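Local coordinates for DUF5636 domain-containing protein (Legionella pneumophila subsp. pneumophila str. Philadelphia 1, PDB 4RD8) that is of unknown function but folds as an all-alpha, single-chain member of the DUF5636 family, at residues Leu22-Phe27 with Tyr162-His167; Asp185-Ile190 with Ser194-Ser199; Asp200-Asp205 with Glu215-Arg220. The protein carries 3 engineered substitutions. All blocks are in the same frame, centred on the assembly; numbering follows the deposited sequence.

Contact 1: residues Leu22-Phe27 with Tyr162-His167; sequences LQNEPF and YKKLGH
F27 and K164 make most of this contact through apolar overlap. The phenyl ring and the methylene chain of the lysine slide past each other in opposite directions, K164 CB lying 3.7 Å from F27 CE1 and K164 CD 4.0 Å from F27 CD1. This approach to the ring is oblique. L165 instead comes in at the ring edge, near the ring plane, with its CD2 branch 4.4 Å from F27 CZ.

The polar ends approach without bonding. K164 is extended beyond CG, which carries NZ to within 3.9 Å of N24 ND2; the side chains cross at about a right angle, and since both nitrogens are donors no bond forms. N24 ND2 is instead used by E20 OE1.

Capping is internal to 22-27 and sets the helix start that carries F27. N24 is the N-cap of helix 25-38: its OD1 accepts from F27 N at 3.0 Å (N-H...O 157°), with the donor 47° out of the amide plane.

The contact joins the start of helix 25-38 to the loop following helix 157-162. L21 of helix 19-22 touches both F27 and K164, and L165 continues onto C179 and L183 at helix 179-184.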
loop_
_atom_site.group_PDB
_atom_site.type_symbol
_atom_site.label_atom_id
_atom_site.label_comp_id
_atom_site.label_asym_id
_atom_site.label_seq_id
_atom_site.Cartn_x
_atom_site.Cartn_y
_atom_site.Cartn_z
ATOM N N LEU A 22 -9.307 -19.571 3.310
ATOM C CA LEU A 22 -8.591 -20.667 2.664
ATOM C C LEU A 22 -9.422 -21.305 1.558
ATOM O O LEU A 22 -8.871 -21.838 0.591
ATOM C CB LEU A 22 -8.214 -21.740 3.685
ATOM C CG LEU A 22 -7.388 -22.888 3.107
ATOM C CD1 LEU A 22 -6.187 -22.321 2.358
ATOM C CD2 LEU A 22 -6.941 -23.843 4.199
ATOM N N GLN A 23 -10.744 -21.243 1.708
ATOM C CA GLN A 23 -11.655 -21.862 0.749
ATOM C C GLN A 23 -12.231 -20.844 -0.225
ATOM O O GLN A 23 -13.059 -21.189 -1.080
ATOM C CB GLN A 23 -12.799 -22.580 1.471
ATOM C CG GLN A 23 -12.350 -23.620 2.503
ATOM C CD GLN A 23 -11.369 -24.646 1.943
ATOM O OE1 GLN A 23 -11.424 -25.002 0.761
ATOM N NE2 GLN A 23 -10.470 -25.131 2.796
ATOM N N ASN A 24 -11.798 -19.597 -0.080
ATOM C CA ASN A 24 -12.321 -18.502 -0.879
ATOM C C ASN A 24 -11.444 -18.301 -2.109
ATOM O O ASN A 24 -10.497 -17.523 -2.079
ATOM C CB ASN A 24 -12.372 -17.227 -0.028
ATOM C CG ASN A 24 -13.163 -16.112 -0.680
ATOM O OD1 ASN A 24 -13.071 -15.897 -1.885
ATOM N ND2 ASN A 24 -13.940 -15.384 0.124
ATOM N N GLU A 25 -11.761 -19.005 -3.191
ATOM C CA GLU A 25 -10.943 -18.928 -4.400
ATOM C C GLU A 25 -10.831 -17.518 -5.003
ATOM O O GLU A 25 -9.744 -17.123 -5.434
ATOM C CB GLU A 25 -11.395 -19.954 -5.447
ATOM C CG GLU A 25 -11.307 -21.413 -4.969
ATOM C CD GLU A 25 -9.875 -21.893 -4.706
ATOM O OE1 GLU A 25 -8.905 -21.194 -5.081
ATOM O OE2 GLU A 25 -9.719 -22.989 -4.123
ATOM N N PRO A 26 -11.942 -16.753 -5.044
ATOM C CA PRO A 26 -11.769 -15.402 -5.594
ATOM C C PRO A 26 -10.808 -14.552 -4.764
ATOM O O PRO A 26 -10.036 -13.778 -5.339
ATOM C CB PRO A 26 -13.187 -14.828 -5.549
ATOM C CG PRO A 26 -14.070 -16.045 -5.732
ATOM C CD PRO A 26 -13.371 -17.108 -4.909
ATOM N N PHE A 27 -10.840 -14.703 -3.442
ATOM C CA PHE A 27 -9.916 -13.965 -2.589
ATOM C C PHE A 27 -8.479 -14.371 -2.882
ATOM O O PHE A 27 -7.598 -13.515 -3.014
ATOM C CB PHE A 27 -10.225 -14.201 -1.117
ATOM C CG PHE A 27 -9.231 -13.568 -0.183
ATOM C CD1 PHE A 27 -9.195 -12.188 -0.015
ATOM C CD2 PHE A 27 -8.341 -14.350 0.538
ATOM C CE1 PHE A 27 -8.295 -11.599 0.860
ATOM C CE2 PHE A 27 -7.427 -13.772 1.403
ATOM C CZ PHE A 27 -7.400 -12.394 1.569
ATOM N N TYR A 162 -8.328 -5.737 1.341
ATOM C CA TYR A 162 -7.632 -5.140 2.488
ATOM C C TYR A 162 -8.192 -5.556 3.846
ATOM O O TYR A 162 -7.452 -5.998 4.717
ATOM C CB TYR A 162 -7.656 -3.622 2.363
ATOM C CG TYR A 162 -6.917 -2.870 3.457
ATOM C CD1 TYR A 162 -5.541 -2.682 3.390
ATOM C CD2 TYR A 162 -7.597 -2.311 4.517
ATOM C CE1 TYR A 162 -4.863 -1.957 4.372
ATOM C CE2 TYR A 162 -6.928 -1.590 5.515
ATOM C CZ TYR A 162 -5.556 -1.420 5.428
ATOM O OH TYR A 162 -4.907 -0.695 6.414
ATOM N N LYS A 163 -9.498 -5.421 4.040
ATOM C CA LYS A 163 -10.089 -5.752 5.340
ATOM C C LYS A 163 -9.854 -7.188 5.729
ATOM O O LYS A 163 -9.705 -7.493 6.908
ATOM C CB LYS A 163 -11.595 -5.447 5.381
ATOM C CG LYS A 163 -11.936 -3.958 5.297
ATOM C CD LYS A 163 -13.452 -3.764 5.422
ATOM C CE LYS A 163 -13.846 -2.308 5.460
ATOM N NZ LYS A 163 -15.334 -2.188 5.556
ATOM N N LYS A 164 -9.809 -8.072 4.740
ATOM C CA LYS A 164 -9.643 -9.484 5.033
ATOM C C LYS A 164 -8.240 -9.795 5.509
ATOM O O LYS A 164 -8.025 -10.828 6.143
ATOM C CB LYS A 164 -10.069 -10.355 3.835
ATOM C CG LYS A 164 -11.511 -10.062 3.420
ATOM C CD LYS A 164 -12.104 -11.072 2.435
ATOM C CE LYS A 164 -13.535 -10.675 2.074
ATOM N NZ LYS A 164 -14.232 -11.660 1.185
ATOM N N LEU A 165 -7.304 -8.889 5.242
ATOM C CA LEU A 165 -5.932 -9.036 5.730
ATOM C C LEU A 165 -5.853 -8.860 7.241
ATOM O O LEU A 165 -4.868 -9.256 7.871
ATOM C CB LEU A 165 -4.977 -8.055 5.036
ATOM C CG LEU A 165 -4.854 -8.213 3.522
ATOM C CD1 LEU A 165 -3.890 -7.151 2.955
ATOM C CD2 LEU A 165 -4.384 -9.626 3.156
ATOM N N GLY A 166 -6.899 -8.285 7.829
ATOM C CA GLY A 166 -6.971 -8.140 9.270
ATOM C C GLY A 166 -7.818 -9.209 9.942
ATOM O O GLY A 166 -7.993 -9.205 11.157
ATOM N N HIS A 167 -8.385 -10.107 9.145
ATOM C CA HIS A 167 -9.199 -11.186 9.679
ATOM C C HIS A 167 -8.269 -12.302 10.117
ATOM O O HIS A 167 -7.255 -12.563 9.469
ATOM C CB HIS A 167 -10.163 -11.719 8.615
ATOM C CG HIS A 167 -11.231 -12.598 9.159
ATOM N ND1 HIS A 167 -11.021 -13.921 9.507
ATOM C CD2 HIS A 167 -12.550 -12.360 9.417
ATOM C CE1 HIS A 167 -12.147 -14.448 9.951
ATOM N NE2 HIS A 167 -13.086 -13.523 9.903
#

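Contact 2: residues Asp185-Ile190 with Ser194-Ser199; sequences DKLGEI and SPEWLS
W197 packs one face of its indole against the backbone of I190, beside the N-cap of helix 195-204, where a type II beta turn from K186 to E189 lies against the first helical turn. I190 C sits 3.6 Å above the ring plane, offset toward its rim, while the CG2 branch of I190 reaches the pyrrole end, 3.3 Å from W197 NE1. The remaining first-shell contacts spread along the helix start. L187 CD2 meets the methylene E196 CG at 3.5 Å and also touches the P195 ring. D185 crosses that ring at about a right angle, its OD1 3.3 Å from P195 CG. S194 CB touches two carbonyl oxygens of the turn, K186 O and E189 O.

One shell further out, several groups hold these partners. The turn is closed by E189 N donating to K186 O over 3.3 Å, and G188 takes a positive phi of 105°, a conformation in which a side chain would collide with L187 O, which suits glycine. D185 OD1 forms a salt bridge with R122, and D185 OD2 accepts from W180 NE1, so its carboxylate is fixed beside the proline. E196 OE1 bonds S124 OG, and the W197 indole is stacked with H201 one helical turn later.

The cap is internal to 194-199. The S194 hydroxyl swings away from its backbone N (chi1 165°), and OG accepts from W197 N at 3.2 Å along a fairly straight N-H...O path of 160°. A water makes the link to 185-190: it accepts from G188 N at 2.6 Å and lies 2.6 Å from S194 OG.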
loop_
_atom_site.group_PDB
_atom_site.type_symbol
_atom_site.label_atom_id
_atom_site.label_comp_id
_atom_site.label_asym_id
_atom_site.label_seq_id
_atom_site.Cartn_x
_atom_site.Cartn_y
_atom_site.Cartn_z
ATOM N N ASP A 185 4.443 -6.855 3.343
ATOM C CA ASP A 185 5.386 -6.673 4.449
ATOM C C ASP A 185 6.441 -7.789 4.452
ATOM O O ASP A 185 6.867 -8.255 5.512
ATOM C CB ASP A 185 4.635 -6.615 5.788
ATOM C CG ASP A 185 5.131 -5.512 6.702
ATOM O OD1 ASP A 185 6.051 -4.771 6.312
ATOM O OD2 ASP A 185 4.584 -5.374 7.820
ATOM N N LYS A 186 6.858 -8.196 3.251
ATOM C CA LYS A 186 7.773 -9.336 3.084
ATOM C C LYS A 186 9.222 -8.872 3.075
ATOM O O LYS A 186 9.873 -8.828 2.028
ATOM C CB LYS A 186 7.464 -10.106 1.790
ATOM C CG LYS A 186 7.957 -11.555 1.775
ATOM C CD LYS A 186 7.279 -12.376 2.885
ATOM C CE LYS A 186 7.697 -13.845 2.852
ATOM N NZ LYS A 186 9.096 -14.074 3.311
ATOM N N LEU A 187 9.724 -8.532 4.258
ATOM C CA LEU A 187 11.081 -8.032 4.405
ATOM C C LEU A 187 12.085 -9.024 3.840
ATOM O O LEU A 187 11.946 -10.236 4.032
ATOM C CB LEU A 187 11.393 -7.771 5.875
ATOM C CG LEU A 187 10.571 -6.656 6.511
ATOM C CD1 LEU A 187 11.085 -6.354 7.914
ATOM C CD2 LEU A 187 10.646 -5.423 5.645
ATOM N N GLY A 188 13.079 -8.505 3.131
ATOM C CA GLY A 188 14.105 -9.340 2.543
ATOM C C GLY A 188 13.959 -9.518 1.043
ATOM O O GLY A 188 14.930 -9.856 0.368
ATOM N N GLU A 189 12.750 -9.312 0.518
ATOM C CA GLU A 189 12.537 -9.416 -0.925
ATOM C C GLU A 189 13.106 -8.206 -1.661
ATOM O O GLU A 189 13.095 -7.089 -1.139
ATOM C CB GLU A 189 11.051 -9.560 -1.267
ATOM C CG GLU A 189 10.361 -10.792 -0.692
ATOM C CD GLU A 189 10.878 -12.110 -1.262
ATOM O OE1 GLU A 189 11.714 -12.098 -2.195
ATOM O OE2 GLU A 189 10.435 -13.173 -0.772
ATOM N N ILE A 190 13.594 -8.437 -2.878
ATOM C CA ILE A 190 14.118 -7.363 -3.710
ATOM C C ILE A 190 13.026 -6.884 -4.689
ATOM O O ILE A 190 13.221 -6.860 -5.910
ATOM C CB ILE A 190 15.419 -7.805 -4.428
ATOM C CG1 ILE A 190 16.393 -8.417 -3.421
ATOM C CG2 ILE A 190 16.114 -6.637 -5.114
ATOM C CD1 ILE A 190 16.940 -7.429 -2.399
ATOM N N SER A 194 8.309 -5.749 -0.271
ATOM C CA SER A 194 9.007 -5.237 0.905
ATOM C C SER A 194 8.894 -3.724 0.950
ATOM O O SER A 194 9.319 -3.041 0.016
ATOM C CB SER A 194 10.484 -5.608 0.855
ATOM O OG SER A 194 11.224 -4.843 1.804
ATOM N N PRO A 195 8.323 -3.184 2.037
ATOM C CA PRO A 195 8.247 -1.721 2.115
ATOM C C PRO A 195 9.622 -1.066 2.219
ATOM O O PRO A 195 9.773 0.068 1.765
ATOM C CB PRO A 195 7.430 -1.479 3.395
ATOM C CG PRO A 195 7.667 -2.725 4.231
ATOM C CD PRO A 195 7.728 -3.842 3.215
ATOM N N GLU A 196 10.606 -1.751 2.804
ATOM C CA GLU A 196 11.951 -1.194 2.870
ATOM C C GLU A 196 12.511 -1.069 1.464
ATOM O O GLU A 196 13.168 -0.082 1.123
ATOM C CB GLU A 196 12.887 -2.070 3.711
ATOM C CG GLU A 196 12.365 -2.399 5.097
ATOM C CD GLU A 196 11.838 -1.183 5.828
ATOM O OE1 GLU A 196 12.659 -0.379 6.305
ATOM O OE2 GLU A 196 10.601 -1.026 5.920
ATOM N N TRP A 197 12.264 -2.081 0.648
ATOM C CA TRP A 197 12.781 -2.052 -0.712
ATOM C C TRP A 197 12.073 -0.969 -1.518
ATOM O O TRP A 197 12.718 -0.226 -2.254
ATOM C CB TRP A 197 12.647 -3.419 -1.392
ATOM C CG TRP A 197 13.291 -3.448 -2.758
ATOM C CD1 TRP A 197 14.560 -3.855 -3.063
ATOM C CD2 TRP A 197 12.695 -3.028 -3.997
ATOM N NE1 TRP A 197 14.784 -3.719 -4.417
ATOM C CE2 TRP A 197 13.655 -3.220 -5.007
ATOM C CE3 TRP A 197 11.439 -2.515 -4.341
ATOM C CZ2 TRP A 197 13.397 -2.912 -6.349
ATOM C CZ3 TRP A 197 11.184 -2.215 -5.672
ATOM C CH2 TRP A 197 12.161 -2.414 -6.658
ATOM N N LEU A 198 10.749 -0.871 -1.375
ATOM C CA LEU A 198 9.999 0.127 -2.139
ATOM C C LEU A 198 10.378 1.546 -1.740
ATOM O O LEU A 198 10.533 2.411 -2.594
ATOM C CB LEU A 198 8.488 -0.084 -2.019
ATOM C CG LEU A 198 7.591 0.955 -2.700
ATOM C CD1 LEU A 198 7.836 1.011 -4.199
ATOM C CD2 LEU A 198 6.125 0.648 -2.415
ATOM N N SER A 199 10.548 1.774 -0.445
ATOM C CA SER A 199 10.939 3.091 0.042
ATOM C C SER A 199 12.287 3.531 -0.521
ATOM O O SER A 199 12.455 4.681 -0.938
ATOM C CB SER A 199 10.974 3.102 1.569
ATOM O OG SER A 199 11.933 4.033 2.035
HETATM O O HOH W 1 13.408 -5.944 2.570
#

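Contact 3: residues Asp200-Asp205 with Glu215-Arg220; sequences DHIQND and EVIKNR
Q203 lays its extended side chain across I217 and K218. The methylene Q203 CG lies 4.0 Å from I217 CG2, and the amide nitrogen NE2 is 3.9 Å from the same methyl, so one branch of I217 is met by both the stem and the end of the glutamine. On the other branch of the amide, Q203 OE1 approaches K218 CG at 3.8 Å. These are van der Waals contacts: the amide meets carbon atoms here.

A second, purely apolar pair lies alongside. I202 and I217 cross at about a right angle, and the contact runs from I202 CG2 to I217 CD1 at 3.7 Å. With CG1 anti to the carbonyl carbon and the outer torsion extended (chi2 180°), I217 projects CD1 to I202 while CG2 stays against Q203. The pair also touches neighbouring helices: I202 on L48 of helix 41-61 and I217 on L75 of helix 69-85.

K218 curls its last bond back (chi4 82°) and brings NZ to Q203 O. The modelled separation of 2.4 Å is too short for an ordinary hydrogen bond, so the exact geometry is doubtful, although an ammonium beside a carbonyl in the last turn of a helix is electrostatically plausible. R214 NE, a like charge, is also close to NZ.

D205, the first residue beyond helix 195-204, has positive phi, and its carboxylate accepts from I209 N and F210 N in the connection. The arrangement is that of two consecutive helices joined by a short connection, packed through an isoleucine pair flanked by Q203 and the K218 chain within an all-alpha fold.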
loop_
_atom_site.group_PDB
_atom_site.type_symbol
_atom_site.label_atom_id
_atom_site.label_comp_id
_atom_site.label_asym_id
_atom_site.label_seq_id
_atom_site.Cartn_x
_atom_site.Cartn_y
_atom_site.Cartn_z
ATOM N N ASP A 200 13.248 2.613 -0.544
ATOM C CA ASP A 200 14.584 2.919 -1.061
ATOM C C ASP A 200 14.556 3.083 -2.581
ATOM O O ASP A 200 15.282 3.896 -3.150
ATOM C CB ASP A 200 15.572 1.815 -0.681
ATOM C CG ASP A 200 15.814 1.734 0.815
ATOM O OD1 ASP A 200 15.508 2.715 1.531
ATOM O OD2 ASP A 200 16.324 0.688 1.273
ATOM N N HIS A 201 13.709 2.292 -3.228
ATOM C CA HIS A 201 13.528 2.380 -4.669
ATOM C C HIS A 201 13.047 3.779 -5.067
ATOM O O HIS A 201 13.524 4.353 -6.043
ATOM C CB HIS A 201 12.523 1.323 -5.138
ATOM C CG HIS A 201 12.310 1.306 -6.603
ATOM N ND1 HIS A 201 13.299 0.968 -7.518
ATOM C CD2 HIS A 201 11.209 1.586 -7.365
ATOM C CE1 HIS A 201 12.828 1.043 -8.740
ATOM N NE2 HIS A 201 11.551 1.414 -8.668
ATOM N N ILE A 202 12.114 4.326 -4.291
ATOM C CA ILE A 202 11.546 5.638 -4.581
ATOM C C ILE A 202 12.552 6.762 -4.323
ATOM O O ILE A 202 12.746 7.639 -5.170
ATOM C CB ILE A 202 10.251 5.880 -3.770
ATOM C CG1 ILE A 202 9.116 5.003 -4.308
ATOM C CG2 ILE A 202 9.853 7.342 -3.823
ATOM C CD1 ILE A 202 7.875 4.963 -3.402
ATOM N N GLN A 203 13.195 6.732 -3.156
ATOM C CA GLN A 203 14.137 7.784 -2.768
ATOM C C GLN A 203 15.394 7.814 -3.627
ATOM O O GLN A 203 16.042 8.853 -3.749
ATOM C CB GLN A 203 14.488 7.680 -1.277
ATOM C CG GLN A 203 13.334 8.079 -0.359
ATOM C CD GLN A 203 13.705 8.080 1.117
ATOM O OE1 GLN A 203 14.746 8.609 1.509
ATOM N NE2 GLN A 203 12.850 7.483 1.943
ATOM N N ASN A 204 15.734 6.683 -4.234
ATOM C CA ASN A 204 16.887 6.640 -5.121
ATOM C C ASN A 204 16.532 7.135 -6.519
ATOM O O ASN A 204 17.276 7.919 -7.105
ATOM C CB ASN A 204 17.490 5.236 -5.165
ATOM C CG ASN A 204 18.211 4.875 -3.874
ATOM O OD1 ASN A 204 18.579 5.752 -3.087
ATOM N ND2 ASN A 204 18.422 3.581 -3.655
ATOM N N ASP A 205 15.380 6.689 -7.025
ATOM C CA ASP A 205 14.899 7.041 -8.366
ATOM C C ASP A 205 16.020 7.018 -9.401
ATOM O O ASP A 205 16.400 8.057 -9.955
ATOM C CB ASP A 205 14.207 8.409 -8.361
ATOM C CG ASP A 205 13.497 8.707 -9.669
ATOM O OD1 ASP A 205 13.230 7.754 -10.440
ATOM O OD2 ASP A 205 13.208 9.895 -9.931
ATOM N N GLU A 215 11.453 13.604 -4.114
ATOM C CA GLU A 215 11.865 14.742 -3.296
ATOM C C GLU A 215 10.879 15.007 -2.154
ATOM O O GLU A 215 11.291 15.328 -1.039
ATOM C CB GLU A 215 12.024 15.991 -4.162
ATOM C CG GLU A 215 12.613 17.193 -3.437
ATOM C CD GLU A 215 12.788 18.386 -4.353
ATOM O OE1 GLU A 215 12.594 18.221 -5.576
ATOM O OE2 GLU A 215 13.116 19.486 -3.855
ATOM N N VAL A 216 9.584 14.862 -2.433
ATOM C CA VAL A 216 8.551 15.082 -1.423
ATOM C C VAL A 216 8.672 14.090 -0.265
ATOM O O VAL A 216 8.573 14.473 0.900
ATOM C CB VAL A 216 7.127 15.035 -2.036
ATOM C CG1 VAL A 216 6.060 15.106 -0.945
ATOM C CG2 VAL A 216 6.943 16.164 -3.046
ATOM N N ILE A 217 8.902 12.822 -0.595
ATOM C CA ILE A 217 9.063 11.770 0.413
ATOM C C ILE A 217 10.319 11.977 1.276
ATOM O O ILE A 217 10.286 11.759 2.488
ATOM C CB ILE A 217 9.034 10.366 -0.244
ATOM C CG1 ILE A 217 7.595 9.994 -0.608
ATOM C CG2 ILE A 217 9.621 9.309 0.674
ATOM C CD1 ILE A 217 7.454 8.635 -1.267
ATOM N N LYS A 218 11.412 12.416 0.655
ATOM C CA LYS A 218 12.612 12.801 1.393
ATOM C C LYS A 218 12.332 13.979 2.326
ATOM O O LYS A 218 12.903 14.074 3.414
ATOM C CB LYS A 218 13.729 13.200 0.424
ATOM C CG LYS A 218 14.518 12.054 -0.190
ATOM C CD LYS A 218 15.791 12.599 -0.840
ATOM C CE LYS A 218 16.644 11.500 -1.450
ATOM N NZ LYS A 218 16.166 11.104 -2.791
ATOM N N ASN A 219 11.446 14.869 1.887
ATOM C CA ASN A 219 11.203 16.145 2.562
ATOM C C ASN A 219 10.429 16.053 3.879
ATOM O O ASN A 219 10.161 17.073 4.515
ATOM C CB ASN A 219 10.501 17.120 1.611
ATOM N N ARG A 220 10.069 14.838 4.279
ATOM C CA ARG A 220 9.433 14.613 5.575
ATOM C C ARG A 220 10.244 13.620 6.397
ATOM O O ARG A 220 9.724 12.996 7.318
ATOM C CB ARG A 220 7.997 14.108 5.405
#

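The three contacts follow one another along the chain without interleaving, and all belong to the DUF5636 region. Contacts 2 and 3 share helix 195-204: contact 2 uses its N-terminal end and contact 3 its C-terminal end, their centres are about 15 Å apart, and their segments adjoin at S199-D200. Contact 1 is separate, with its centre about 22 Å from that of contact 2 and nearest atoms about 8 Å apart. Its centre lies about 32 Å from that of contact 3, on the opposite side of the chain's centre. Helix 179-184 connects the regions, touching L165 of contact 1 and leading directly into D185 of contact 2.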